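Long-range contacts in prephenate dehydratase (Arthrobacter aurescens, PDB 3MWB), which probably catalyses the conversion of prephenate to 3-phenylpyruvate, carbon dioxide and water in phenylalanine biosynthesis, and binds the end product L-phenylalanine: residues A[38-43]-A[68-73]; A[15-20]-A[62-67]; A[85-90]-A[181-186]; A[203-208]-A[275-280]; A[7-12]-A[30-35]. One frame throughout, in Å; residues are numbered along the deposited sequence. Where two conformers were deposited one is given.

Interaction 1: A[38-43]-A[68-73]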
# COMPACT_ATOMS: atom_id res chain seq x y z
N THR A 38 9.62 -43.22 7.70
CA THR A 38 10.29 -42.71 8.90
C THR A 38 9.98 -41.24 9.16
O THR A 38 9.72 -40.84 10.29
CB THR A 38 11.83 -42.83 8.75
OG1 THR A 38 12.20 -44.21 8.62
CG2 THR A 38 12.53 -42.25 9.95
N ASN A 39 10.07 -40.42 8.11
CA ASN A 39 9.84 -38.99 8.24
C ASN A 39 9.15 -38.40 7.03
O ASN A 39 8.92 -39.08 6.02
CB ASN A 39 11.15 -38.24 8.62
CG ASN A 39 12.27 -38.47 7.64
OD1 ASN A 39 12.05 -38.60 6.44
ND2 ASN A 39 13.50 -38.51 8.14
N VAL A 40 8.77 -37.12 7.14
CA VAL A 40 8.14 -36.44 6.03
C VAL A 40 8.99 -36.43 4.76
O VAL A 40 8.45 -36.66 3.67
CB VAL A 40 7.67 -35.00 6.44
CG1 VAL A 40 7.48 -34.12 5.22
CG2 VAL A 40 6.37 -35.12 7.25
N ASN A 41 10.30 -36.16 4.87
CA ASN A 41 11.12 -36.12 3.67
C ASN A 41 11.12 -37.47 2.95
O ASN A 41 10.93 -37.51 1.74
CB ASN A 41 12.55 -35.65 3.91
CG ASN A 41 13.24 -35.26 2.59
OD1 ASN A 41 12.79 -34.35 1.87
ND2 ASN A 41 14.31 -35.98 2.24
N THR A 42 11.31 -38.55 3.70
CA THR A 42 11.29 -39.91 3.14
C THR A 42 9.96 -40.21 2.46
O THR A 42 9.94 -40.82 1.38
CB THR A 42 11.61 -40.96 4.22
OG1 THR A 42 12.94 -40.75 4.68
CG2 THR A 42 11.53 -42.38 3.64
N ALA A 43 8.85 -39.76 3.06
CA ALA A 43 7.53 -39.93 2.44
C ALA A 43 7.48 -39.25 1.07
O ALA A 43 7.02 -39.84 0.07
CB ALA A 43 6.40 -39.39 3.35
N THR A 68 6.68 -28.74 10.75
CA THR A 68 7.79 -27.95 10.19
C THR A 68 8.54 -28.72 9.09
O THR A 68 8.93 -28.14 8.08
CB THR A 68 8.75 -27.50 11.26
OG1 THR A 68 9.04 -28.61 12.13
CG2 THR A 68 8.12 -26.36 12.06
N ALA A 69 8.73 -30.02 9.29
CA ALA A 69 9.32 -30.84 8.24
C ALA A 69 8.55 -30.67 6.92
O ALA A 69 9.15 -30.54 5.86
CB ALA A 69 9.37 -32.31 8.65
N THR A 70 7.23 -30.69 7.00
CA THR A 70 6.39 -30.60 5.81
C THR A 70 6.57 -29.27 5.09
O THR A 70 6.75 -29.23 3.88
CB THR A 70 4.91 -30.78 6.17
OG1 THR A 70 4.68 -32.14 6.57
CG2 THR A 70 4.03 -30.43 4.98
N LEU A 71 6.55 -28.18 5.86
CA LEU A 71 6.65 -26.83 5.33
C LEU A 71 7.99 -26.62 4.64
O LEU A 71 8.06 -25.96 3.62
CB LEU A 71 6.45 -25.81 6.45
CG LEU A 71 5.10 -25.83 7.15
CD1 LEU A 71 5.10 -24.82 8.30
CD2 LEU A 71 3.98 -25.52 6.16
N ASP A 72 9.05 -27.20 5.19
CA ASP A 72 10.37 -27.04 4.58
C ASP A 72 10.50 -27.94 3.35
O ASP A 72 11.05 -27.53 2.32
CB ASP A 72 11.47 -27.30 5.61
CG ASP A 72 11.59 -26.17 6.63
OD1 ASP A 72 10.98 -25.10 6.40
OD2 ASP A 72 12.29 -26.34 7.65
N ALA A 73 9.96 -29.15 3.45
CA ALA A 73 10.15 -30.15 2.38
C ALA A 73 9.50 -29.74 1.05
O ALA A 73 10.08 -29.93 -0.04
CB ALA A 73 9.66 -31.51 2.83
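Val40 and Thr70 mark the closest backbone approach of 38-43 and 68-73, their CA atoms 6.1 Å apart, and Asn41 and Ala73 follow at 6.2 Å between CA atoms. This is helix-helix packing within the periplasmic-binding-protein-like dehydratase domain: the first turn of helix 40-48 rests against helix 67-73. Such close backbones are possible because the facing positions on the second helix are small, Ala69, Thr70 and Ala73.

Val40 carries the contact and fits between these three. Its CG1, anti to the backbone N (chi1 159°), lies 3.7 Å from Thr70 CA and also reaches Ala73 CB. CG2 turns to Thr70 OG1 at 3.5 Å, a van der Waals approach to a hydroxyl whose polar partners are Pro58 O and Gly66 O. The Val40 and Thr70 side chains cross at about a right angle, while Val40 CB meets Ala69 CB at 3.9 Å. Val57 and Pro58 of strand 54-60 also touch Val40. Asn41 adds a peripheral contact, OD1 to Ala73 CB.

The start of the first helix is fixed by Asn39 at its N-cap. Asn39 OD1 accepts from Thr42 N at 2.8 Å, nearly along the C=O axis, and its second donor, Thr42 OG1, sits above the carbonyl plane, 2.9 Å from Asn39 OD1.

Interaction 2: A[15-20]-A[62-67]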
# COMPACT_ATOMS: atom_id res chain seq x y z
N GLN A 15 2.85 -47.16 11.49
CA GLN A 15 1.44 -47.50 11.35
C GLN A 15 0.69 -47.18 12.65
O GLN A 15 1.27 -47.18 13.75
CB GLN A 15 1.26 -48.96 10.89
CG GLN A 15 1.77 -49.20 9.45
CD GLN A 15 1.42 -50.57 8.87
OE1 GLN A 15 1.00 -51.48 9.58
NE2 GLN A 15 1.60 -50.72 7.55
N GLY A 16 -0.60 -46.85 12.54
CA GLY A 16 -1.43 -46.63 13.73
C GLY A 16 -1.42 -45.23 14.32
O GLY A 16 -2.12 -44.95 15.32
N THR A 17 -0.62 -44.35 13.71
CA THR A 17 -0.61 -42.93 14.09
C THR A 17 -1.89 -42.23 13.64
O THR A 17 -2.69 -42.77 12.87
CB THR A 17 0.59 -42.18 13.45
OG1 THR A 17 0.60 -42.45 12.04
CG2 THR A 17 1.92 -42.66 14.05
N PHE A 18 -2.07 -40.99 14.11
CA PHE A 18 -3.13 -40.14 13.59
C PHE A 18 -2.97 -39.89 12.09
O PHE A 18 -3.95 -39.81 11.36
CB PHE A 18 -3.16 -38.81 14.38
CG PHE A 18 -3.75 -38.97 15.74
CD1 PHE A 18 -2.97 -39.44 16.81
CD2 PHE A 18 -5.10 -38.72 15.95
CE1 PHE A 18 -3.54 -39.61 18.08
CE2 PHE A 18 -5.68 -38.89 17.21
CZ PHE A 18 -4.89 -39.33 18.28
N THR A 19 -1.72 -39.82 11.63
CA THR A 19 -1.46 -39.68 10.19
C THR A 19 -2.06 -40.84 9.37
O THR A 19 -2.76 -40.59 8.39
CB THR A 19 0.03 -39.48 9.89
OG1 THR A 19 0.56 -38.49 10.79
CG2 THR A 19 0.23 -39.00 8.47
N GLU A 20 -1.79 -42.08 9.76
CA GLU A 20 -2.39 -43.21 9.03
C GLU A 20 -3.92 -43.13 9.04
O GLU A 20 -4.56 -43.25 8.00
CB GLU A 20 -1.93 -44.56 9.58
CG GLU A 20 -2.63 -45.71 8.86
CD GLU A 20 -1.92 -47.04 8.95
OE1 GLU A 20 -1.55 -47.49 10.07
OE2 GLU A 20 -1.76 -47.66 7.88
N SER A 62 -0.40 -31.29 14.35
CA SER A 62 -0.10 -32.71 14.30
C SER A 62 0.22 -33.24 15.69
O SER A 62 1.10 -32.72 16.40
CB SER A 62 1.09 -32.97 13.38
OG SER A 62 1.47 -34.34 13.44
N VAL A 63 -0.49 -34.30 16.07
CA VAL A 63 -0.31 -34.94 17.37
C VAL A 63 1.02 -35.69 17.40
O VAL A 63 1.52 -36.04 18.46
CB VAL A 63 -1.49 -35.88 17.65
CG1 VAL A 63 -1.16 -36.88 18.73
CG2 VAL A 63 -2.69 -35.08 18.04
N GLU A 64 1.58 -35.92 16.21
CA GLU A 64 2.73 -36.78 16.01
C GLU A 64 3.98 -35.99 15.63
O GLU A 64 5.05 -36.56 15.43
CB GLU A 64 2.43 -37.79 14.89
CG GLU A 64 1.14 -38.61 15.05
CD GLU A 64 1.15 -39.63 16.21
OE1 GLU A 64 2.16 -39.76 16.95
OE2 GLU A 64 0.12 -40.33 16.37
N GLY A 65 3.85 -34.67 15.53
CA GLY A 65 4.91 -33.85 14.96
C GLY A 65 4.89 -33.91 13.43
O GLY A 65 3.88 -34.27 12.82
N GLY A 66 5.99 -33.53 12.81
CA GLY A 66 6.07 -33.51 11.35
C GLY A 66 5.71 -32.21 10.62
O GLY A 66 6.03 -32.09 9.45
N VAL A 67 5.07 -31.25 11.29
CA VAL A 67 4.59 -30.03 10.59
C VAL A 67 5.68 -29.14 9.97
O VAL A 67 5.63 -28.83 8.78
CB VAL A 67 3.59 -29.22 11.47
CG1 VAL A 67 3.47 -27.76 11.01
CG2 VAL A 67 2.22 -29.90 11.47
O HOH W 1 -0.32 -36.25 12.69
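Glu64 reaches from the loop 62-67 to the start of helix 18-23, where its OE2 accepts from Phe18 N at 3.2 Å with an N-H...O angle of 167°. The donor meets the anti side of the carboxylate, 19° out of its plane. CG is anti to the carbonyl carbon (chi1 -53°), and a bend at chi2 places CD against Thr17. The same OE2 lies at the Phe18 ring edge, in the ring plane, 3.2 Å from CD1, and Thr137 OG1 gives it a further hydrogen bond. Thr17 packs against the carboxylate, with CB 3.5 Å from Glu64 OE2 and CG2 close to both OE2 and CD. Val63 CG1, anti to its backbone N, approaches the ring obliquely, 3.7 Å from both CD1 and CE1 of Phe18.

The acid therefore bonds a backbone N-H in the first turn of a helix whose N-cap is Thr17, and a negative charge there would probably be favoured by the helix dipole. Thr17 OG1 accepts a weak capping bond from Glu20 N. On the loop side Ser62 OG accepts from Glu64 N at 3.2 Å, an ST turn that orients the backbone from which Glu64 extends.

Phe92, Ile90 and Ala157 also touch the Phe18 ring, while Thr17 packs on Ala138 of helix 137-143. A water links the segments a second time: it donates to Ser62 OG at 2.7 Å and is hydrogen-bonded to Thr19 OG1 at 3.1 Å.

Interaction 3: A[85-90]-A[181-186]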
# COMPACT_ATOMS: atom_id res chain seq x y z
N GLU A 85 -6.73 -31.99 0.68
CA GLU A 85 -6.45 -31.66 2.06
C GLU A 85 -7.48 -32.41 2.92
O GLU A 85 -8.56 -32.72 2.44
CB GLU A 85 -6.46 -30.14 2.27
CG GLU A 85 -7.82 -29.47 2.17
CD GLU A 85 -7.85 -28.09 2.84
OE1 GLU A 85 -6.79 -27.58 3.26
OE2 GLU A 85 -8.94 -27.50 2.93
N ALA A 86 -7.10 -32.72 4.15
CA ALA A 86 -8.01 -33.35 5.12
C ALA A 86 -7.95 -32.65 6.47
O ALA A 86 -6.87 -32.25 6.94
CB ALA A 86 -7.68 -34.80 5.27
N LEU A 87 -9.11 -32.50 7.09
CA LEU A 87 -9.19 -31.95 8.43
C LEU A 87 -9.78 -33.04 9.30
O LEU A 87 -11.00 -33.29 9.23
CB LEU A 87 -10.06 -30.70 8.46
CG LEU A 87 -9.39 -29.39 8.10
CD1 LEU A 87 -10.46 -28.31 7.83
CD2 LEU A 87 -8.44 -28.94 9.21
N VAL A 88 -8.93 -33.70 10.09
CA VAL A 88 -9.31 -34.88 10.86
C VAL A 88 -9.43 -34.58 12.36
O VAL A 88 -8.43 -34.29 12.99
CB VAL A 88 -8.30 -36.04 10.66
CG1 VAL A 88 -8.74 -37.29 11.44
CG2 VAL A 88 -8.13 -36.36 9.15
N PRO A 89 -10.66 -34.68 12.92
CA PRO A 89 -10.92 -34.54 14.37
C PRO A 89 -10.04 -35.47 15.22
O PRO A 89 -9.86 -36.65 14.87
CB PRO A 89 -12.41 -34.92 14.51
CG PRO A 89 -13.01 -34.56 13.17
CD PRO A 89 -11.91 -34.87 12.15
N ILE A 90 -9.46 -34.92 16.28
CA ILE A 90 -8.54 -35.65 17.13
C ILE A 90 -9.31 -36.19 18.33
O ILE A 90 -9.97 -35.43 19.04
CB ILE A 90 -7.37 -34.75 17.61
CG1 ILE A 90 -6.55 -34.22 16.41
CG2 ILE A 90 -6.46 -35.50 18.59
CD1 ILE A 90 -5.68 -33.00 16.74
N VAL A 181 -8.36 -30.55 15.64
CA VAL A 181 -8.26 -31.23 14.35
C VAL A 181 -6.85 -31.09 13.83
O VAL A 181 -6.19 -30.10 14.13
CB VAL A 181 -9.22 -30.65 13.28
CG1 VAL A 181 -10.70 -30.86 13.68
CG2 VAL A 181 -8.92 -29.16 13.02
N THR A 182 -6.40 -32.08 13.07
CA THR A 182 -5.13 -31.98 12.36
C THR A 182 -5.41 -31.75 10.88
O THR A 182 -6.30 -32.38 10.29
CB THR A 182 -4.28 -33.27 12.55
OG1 THR A 182 -4.05 -33.47 13.95
CG2 THR A 182 -2.91 -33.16 11.82
N ARG A 183 -4.67 -30.83 10.28
CA ARG A 183 -4.76 -30.61 8.87
C ARG A 183 -3.65 -31.41 8.20
O ARG A 183 -2.48 -31.33 8.62
CB ARG A 183 -4.66 -29.14 8.55
CG ARG A 183 -5.21 -28.76 7.18
CD ARG A 183 -5.13 -27.27 6.92
NE ARG A 183 -5.05 -27.11 5.48
CZ ARG A 183 -4.03 -26.60 4.82
NH1 ARG A 183 -2.99 -26.06 5.43
NH2 ARG A 183 -4.10 -26.57 3.52
N PHE A 184 -4.03 -32.20 7.21
CA PHE A 184 -3.10 -32.98 6.42
C PHE A 184 -3.18 -32.54 4.95
O PHE A 184 -4.19 -31.99 4.52
CB PHE A 184 -3.45 -34.48 6.49
CG PHE A 184 -3.35 -35.08 7.87
CD1 PHE A 184 -4.45 -35.05 8.75
CD2 PHE A 184 -2.18 -35.73 8.28
CE1 PHE A 184 -4.38 -35.62 10.02
CE2 PHE A 184 -2.08 -36.30 9.55
CZ PHE A 184 -3.19 -36.26 10.43
N ILE A 185 -2.12 -32.83 4.19
CA ILE A 185 -2.14 -32.63 2.75
C ILE A 185 -1.67 -33.89 2.05
O ILE A 185 -0.82 -34.64 2.55
CB ILE A 185 -1.31 -31.37 2.29
CG1 ILE A 185 0.11 -31.41 2.88
CG2 ILE A 185 -2.05 -30.09 2.62
CD1 ILE A 185 1.07 -30.37 2.31
N LEU A 186 -2.26 -34.16 0.90
CA LEU A 186 -1.87 -35.30 0.07
C LEU A 186 -1.13 -34.73 -1.14
O LEU A 186 -1.67 -33.94 -1.89
CB LEU A 186 -3.11 -36.07 -0.40
CG LEU A 186 -2.94 -37.42 -1.11
CD1 LEU A 186 -2.33 -38.49 -0.18
CD2 LEU A 186 -4.31 -37.89 -1.64
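Arg183 grips Glu85 side-on, NE and NH2 both bonding to OE1 at 2.9 Å in a salt bridge. OE1 lies in the guanidinium plane; the carboxylate plane is turned 73° from it, and one oxygen takes both N-H groups. Arg183 is extended from CG to NE, and Leu87 CD2 packs 3.8 Å from its CG. Past Leu87, Val181 CG2 continues the same face. Across the sheet, Val88 CG2 lies 3.9 Å from Phe184 CE1, and Thr182 CG2 sits over one face of that ring, offset toward the rim. Ile90 CD1 approaches Thr182 OG1, which bonds to Asn61 O.

The antiparallel ladder behind these groups sets their spacing. Ala86 with Phe184 and Val88 with Thr182 are hydrogen-bonded pairs, each joined by two bonds; Phe184 N to Ala86 O is 2.9 Å. The strand axes are 159° apart.

Further out, Lys201 NZ is a second cation on Glu85 OE1, while Ala283 N donates to OE2. Within the chain, strand 81-89 is outermost in a five-stranded sheet of the periplasmic-binding-protein-like dehydratase domain; strand 181-188 separates it from strand 54-60, and helix 18-23 covers the face of Val88 and Phe184.

Interaction 4: A[203-208]-A[275-280]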
# COMPACT_ATOMS: atom_id res chain seq x y z
N THR A 203 -2.16 -23.09 -3.07
CA THR A 203 -0.96 -22.96 -2.24
C THR A 203 0.26 -22.60 -3.11
O THR A 203 0.46 -23.16 -4.20
CB THR A 203 -0.68 -24.27 -1.42
OG1 THR A 203 -1.83 -24.61 -0.62
CG2 THR A 203 0.53 -24.11 -0.48
N VAL A 204 1.07 -21.68 -2.60
CA VAL A 204 2.32 -21.27 -3.23
C VAL A 204 3.44 -21.10 -2.21
O VAL A 204 3.20 -20.86 -1.03
CB VAL A 204 2.19 -19.94 -4.01
CG1 VAL A 204 1.34 -20.12 -5.23
CG2 VAL A 204 1.67 -18.79 -3.10
N VAL A 205 4.68 -21.20 -2.69
CA VAL A 205 5.82 -20.87 -1.86
C VAL A 205 6.57 -19.78 -2.58
O VAL A 205 6.98 -19.96 -3.73
CB VAL A 205 6.75 -22.10 -1.62
CG1 VAL A 205 8.10 -21.64 -0.98
CG2 VAL A 205 6.04 -23.14 -0.75
N VAL A 206 6.72 -18.63 -1.92
CA VAL A 206 7.33 -17.45 -2.55
C VAL A 206 8.65 -17.09 -1.86
O VAL A 206 8.65 -16.68 -0.69
CB VAL A 206 6.37 -16.21 -2.56
CG1 VAL A 206 6.94 -15.06 -3.40
CG2 VAL A 206 4.95 -16.64 -3.05
N PRO A 207 9.76 -17.26 -2.59
CA PRO A 207 11.08 -16.84 -2.11
C PRO A 207 11.14 -15.32 -2.06
O PRO A 207 10.68 -14.64 -2.98
CB PRO A 207 12.04 -17.38 -3.18
CG PRO A 207 11.27 -18.46 -3.89
CD PRO A 207 9.84 -17.98 -3.87
N LEU A 208 11.69 -14.79 -0.99
CA LEU A 208 11.95 -13.37 -0.89
C LEU A 208 13.22 -13.00 -1.67
O LEU A 208 14.30 -13.51 -1.37
CB LEU A 208 12.08 -12.97 0.59
CG LEU A 208 12.19 -11.50 0.94
CD1 LEU A 208 10.93 -10.73 0.58
CD2 LEU A 208 12.49 -11.38 2.40
N ARG A 275 7.13 -21.17 -6.36
CA ARG A 275 6.72 -22.54 -6.59
C ARG A 275 5.20 -22.60 -6.49
O ARG A 275 4.60 -22.07 -5.54
CB ARG A 275 7.33 -23.48 -5.57
CG ARG A 275 8.85 -23.53 -5.59
CD ARG A 275 9.37 -24.28 -4.38
NE ARG A 275 9.08 -25.72 -4.43
CZ ARG A 275 9.91 -26.64 -4.93
NH1 ARG A 275 11.06 -26.29 -5.46
NH2 ARG A 275 9.57 -27.92 -4.92
N PHE A 276 4.60 -23.25 -7.48
CA PHE A 276 3.17 -23.50 -7.43
C PHE A 276 2.91 -24.87 -6.79
O PHE A 276 3.41 -25.90 -7.28
CB PHE A 276 2.55 -23.40 -8.83
CG PHE A 276 1.07 -23.68 -8.86
CD1 PHE A 276 0.14 -22.72 -8.42
CD2 PHE A 276 0.59 -24.90 -9.34
CE1 PHE A 276 -1.21 -22.96 -8.45
CE2 PHE A 276 -0.77 -25.15 -9.37
CZ PHE A 276 -1.67 -24.18 -8.93
N LEU A 277 2.13 -24.87 -5.71
CA LEU A 277 1.84 -26.10 -4.92
C LEU A 277 0.40 -26.63 -5.08
O LEU A 277 -0.09 -27.44 -4.29
CB LEU A 277 2.19 -25.86 -3.45
CG LEU A 277 3.62 -26.09 -2.94
CD1 LEU A 277 3.97 -27.56 -3.10
CD2 LEU A 277 4.62 -25.24 -3.68
N GLY A 278 -0.29 -26.19 -6.11
CA GLY A 278 -1.56 -26.81 -6.45
C GLY A 278 -2.76 -26.01 -6.04
O GLY A 278 -2.70 -25.13 -5.14
N SER A 279 -3.85 -26.29 -6.75
CA SER A 279 -5.19 -25.84 -6.39
C SER A 279 -5.94 -27.12 -6.10
O SER A 279 -5.71 -28.14 -6.76
CB SER A 279 -5.86 -25.08 -7.55
OG SER A 279 -5.18 -23.86 -7.81
N TYR A 280 -6.80 -27.08 -5.09
CA TYR A 280 -7.45 -28.29 -4.60
C TYR A 280 -8.66 -27.90 -3.76
O TYR A 280 -8.71 -26.77 -3.21
CB TYR A 280 -6.47 -29.18 -3.78
CG TYR A 280 -5.77 -28.42 -2.70
CD1 TYR A 280 -4.60 -27.69 -2.98
CD2 TYR A 280 -6.29 -28.35 -1.40
CE1 TYR A 280 -3.97 -26.93 -2.02
CE2 TYR A 280 -5.63 -27.56 -0.40
CZ TYR A 280 -4.47 -26.87 -0.73
OH TYR A 280 -3.77 -26.12 0.20
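Thr203 and Val205 each exchange two backbone bonds with strand 275-281, which runs antiparallel at 170° with the axes 4.7 Å apart. Arg275 N to Val205 O is 2.9 Å, and Val205 N returns a bond to Arg275 O. Thr203 O accepts from Leu277 N at 2.8 Å, but Thr203 N donates to Gly278 O, so Leu277 and Gly278 together face Thr203, a beta bulge. Gly278 has phi 103°, where a side chain would press on the preceding carbonyl.

Tyr280 OH donates to Thr203 OG1 at 2.6 Å, with OG1 in the ring plane at the edge. Tyr280 CG stands between its backbone N and carbonyl carbon (chi1 52°), and Thr203 OG1 also bonds to Asp250 OD1. A phenylalanine in place of Tyr280 would probably leave Thr203 OG1 without this donor and the ring less firmly fixed.

Thr203 CG2 packs on Leu277 CB at 3.8 Å. Leu277 CD2 meets Val205 CG2 at 3.9 Å, on the face shared with Arg275. The guanidinium of Arg275 reaches the loop after helix 67-73, where NH1 bonds to Gly77 O. Val204 and Phe276 pack on the other face, towards helix 258-270.

The chain order beta-alpha-beta-beta-alpha-beta, with helices 215-224 and 258-270 and antiparallel strands arranged 230-237, 245-252, 200-207, 275-281, is the ACT fold. Strand 200-207 leads to Leu208, which touches bound phenylalanine, a site consistent with the allosteric role of ACT domains.

Interaction 5: A[7-12]-A[30-35]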
# COMPACT_ATOMS: atom_id res chain seq x y z
N VAL A 7 -2.03 -48.42 -7.22
CA VAL A 7 -1.98 -47.12 -6.46
C VAL A 7 -1.28 -47.20 -5.09
O VAL A 7 -1.65 -48.00 -4.23
CB VAL A 7 -3.39 -46.44 -6.39
CG1 VAL A 7 -4.52 -47.48 -6.41
CG2 VAL A 7 -3.51 -45.48 -5.19
N THR A 8 -0.27 -46.35 -4.89
CA THR A 8 0.60 -46.47 -3.73
C THR A 8 0.68 -45.15 -2.97
O THR A 8 1.00 -44.12 -3.54
CB THR A 8 2.04 -46.88 -4.16
OG1 THR A 8 1.99 -48.05 -4.98
CG2 THR A 8 2.92 -47.16 -2.95
N TYR A 9 0.39 -45.19 -1.68
CA TYR A 9 0.55 -44.04 -0.84
C TYR A 9 1.68 -44.24 0.13
O TYR A 9 1.91 -45.36 0.60
CB TYR A 9 -0.72 -43.81 -0.03
CG TYR A 9 -1.91 -43.41 -0.84
CD1 TYR A 9 -1.89 -42.24 -1.60
CD2 TYR A 9 -3.06 -44.20 -0.85
CE1 TYR A 9 -2.99 -41.87 -2.35
CE2 TYR A 9 -4.17 -43.83 -1.60
CZ TYR A 9 -4.13 -42.67 -2.35
OH TYR A 9 -5.22 -42.29 -3.08
N THR A 10 2.40 -43.17 0.43
CA THR A 10 3.23 -43.12 1.59
C THR A 10 2.59 -42.18 2.61
O THR A 10 1.67 -41.43 2.29
CB THR A 10 4.67 -42.68 1.27
OG1 THR A 10 4.67 -41.34 0.78
CG2 THR A 10 5.32 -43.62 0.22
N PHE A 11 3.07 -42.24 3.84
CA PHE A 11 2.61 -41.37 4.92
C PHE A 11 3.65 -41.38 6.01
O PHE A 11 4.52 -42.26 6.05
CB PHE A 11 1.24 -41.81 5.47
CG PHE A 11 1.23 -43.18 6.10
CD1 PHE A 11 1.15 -44.33 5.32
CD2 PHE A 11 1.28 -43.32 7.49
CE1 PHE A 11 1.12 -45.57 5.91
CE2 PHE A 11 1.24 -44.57 8.08
CZ PHE A 11 1.17 -45.70 7.30
N LEU A 12 3.55 -40.39 6.89
CA LEU A 12 4.43 -40.29 8.03
C LEU A 12 4.08 -41.43 8.99
O LEU A 12 2.97 -41.48 9.52
CB LEU A 12 4.30 -38.93 8.71
CG LEU A 12 5.24 -38.63 9.89
CD1 LEU A 12 6.71 -38.66 9.47
CD2 LEU A 12 4.91 -37.28 10.53
N ALA A 30 -8.31 -47.41 1.88
CA ALA A 30 -8.43 -48.60 2.73
C ALA A 30 -8.04 -49.89 2.00
O ALA A 30 -7.65 -50.88 2.64
CB ALA A 30 -9.84 -48.71 3.32
N ASP A 31 -8.18 -49.88 0.68
CA ASP A 31 -7.82 -51.03 -0.15
C ASP A 31 -6.60 -50.75 -1.03
O ASP A 31 -6.30 -51.53 -1.94
CB ASP A 31 -9.01 -51.47 -1.01
N ALA A 32 -5.89 -49.64 -0.76
CA ALA A 32 -4.68 -49.30 -1.50
C ALA A 32 -3.42 -49.64 -0.70
O ALA A 32 -3.49 -49.92 0.50
CB ALA A 32 -4.68 -47.84 -1.89
N THR A 33 -2.27 -49.62 -1.37
CA THR A 33 -1.00 -49.87 -0.71
C THR A 33 -0.63 -48.64 0.10
O THR A 33 -0.56 -47.53 -0.44
CB THR A 33 0.09 -50.23 -1.74
OG1 THR A 33 -0.32 -51.38 -2.49
CG2 THR A 33 1.40 -50.56 -1.06
N ARG A 34 -0.44 -48.83 1.40
CA ARG A 34 -0.05 -47.74 2.29
C ARG A 34 1.31 -48.04 2.93
O ARG A 34 1.46 -48.97 3.71
CB ARG A 34 -1.12 -47.45 3.34
CG ARG A 34 -2.51 -47.25 2.76
CD ARG A 34 -3.58 -47.04 3.84
NE ARG A 34 -3.60 -48.09 4.87
CZ ARG A 34 -4.19 -49.28 4.73
NH1 ARG A 34 -4.84 -49.60 3.62
NH2 ARG A 34 -4.14 -50.15 5.74
N ILE A 35 2.29 -47.22 2.58
CA ILE A 35 3.67 -47.40 3.02
C ILE A 35 4.01 -46.40 4.13
O ILE A 35 4.00 -45.19 3.89
CB ILE A 35 4.65 -47.18 1.86
CG1 ILE A 35 4.30 -48.07 0.66
CG2 ILE A 35 6.10 -47.39 2.32
CD1 ILE A 35 4.26 -49.52 1.01
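Ile35 N donates to Tyr9 O at 2.7 Å, the shortest polar bond between 7-12 and 30-35. Tyr9 N in turn donates to Thr33 O at 2.8 Å. Tyr9 thus bonds to residues one before and one after Arg34, the pattern of a parallel pair. Phe11 N continues to Ile35 O at 3.1 Å with a less straight angle of 136°, while Thr33 N to Val7 O is weak. The axes of the short strand segments make an angle of 30°.

Thr8, Thr10, Thr33 and Ile35 share one face. Thr8 and Thr33 lie side by side and point the same way, their CG2 atoms 4.2 Å apart. Thr10 CG2 faces Ile35 CB, whereas its OG1 bonds to Ala43 O. On the other face Tyr9 CE2 approaches Ala32 CB.

Phe11 has CG between its backbone N and carbonyl carbon (chi1 63°). Its ring reaches across to the backbone of strand 33-37: CE1 lies 3.9 Å from Arg34 CB, with Arg34 C in the ring plane at the edge. Phe11 CD1 lies 3.3 Å from Ile35 O. An alanine at Phe11 would probably open a gap beside Arg34 CB and the Ile35 carbonyl.

The strands belong to the beta-alpha-beta unit of strand 8-12, helix 18-23 and strand 33-37. Helix 18-23 packs on Tyr9, Phe11 and Arg34 through Leu23; strand 54-60 flanks strand 8-12 across from strand 33-37, which is outermost within the chain.

In the fold
From the N terminus, interaction 5 closes first, joining the two strands of a beta-alpha-beta unit. Interaction 2 begins on the helix between those strands and ends at 62-67, so it crosses interaction 5; it also crosses interaction 1, which runs from helix 40-48 to helix 67-73. Interaction 1 follows interaction 5 in series, and Thr10 and Ala43 link them. Interaction 3 then closes a longer loop, 85-90 to 181-186, returning the chain to the sheet that interaction 5 edges; Phe184 touches Thr19 of interaction 2. Interaction 4 comes last, in the ACT domain, where Tyr280 packs on Glu85 and so meets interaction 3 at the domain junction.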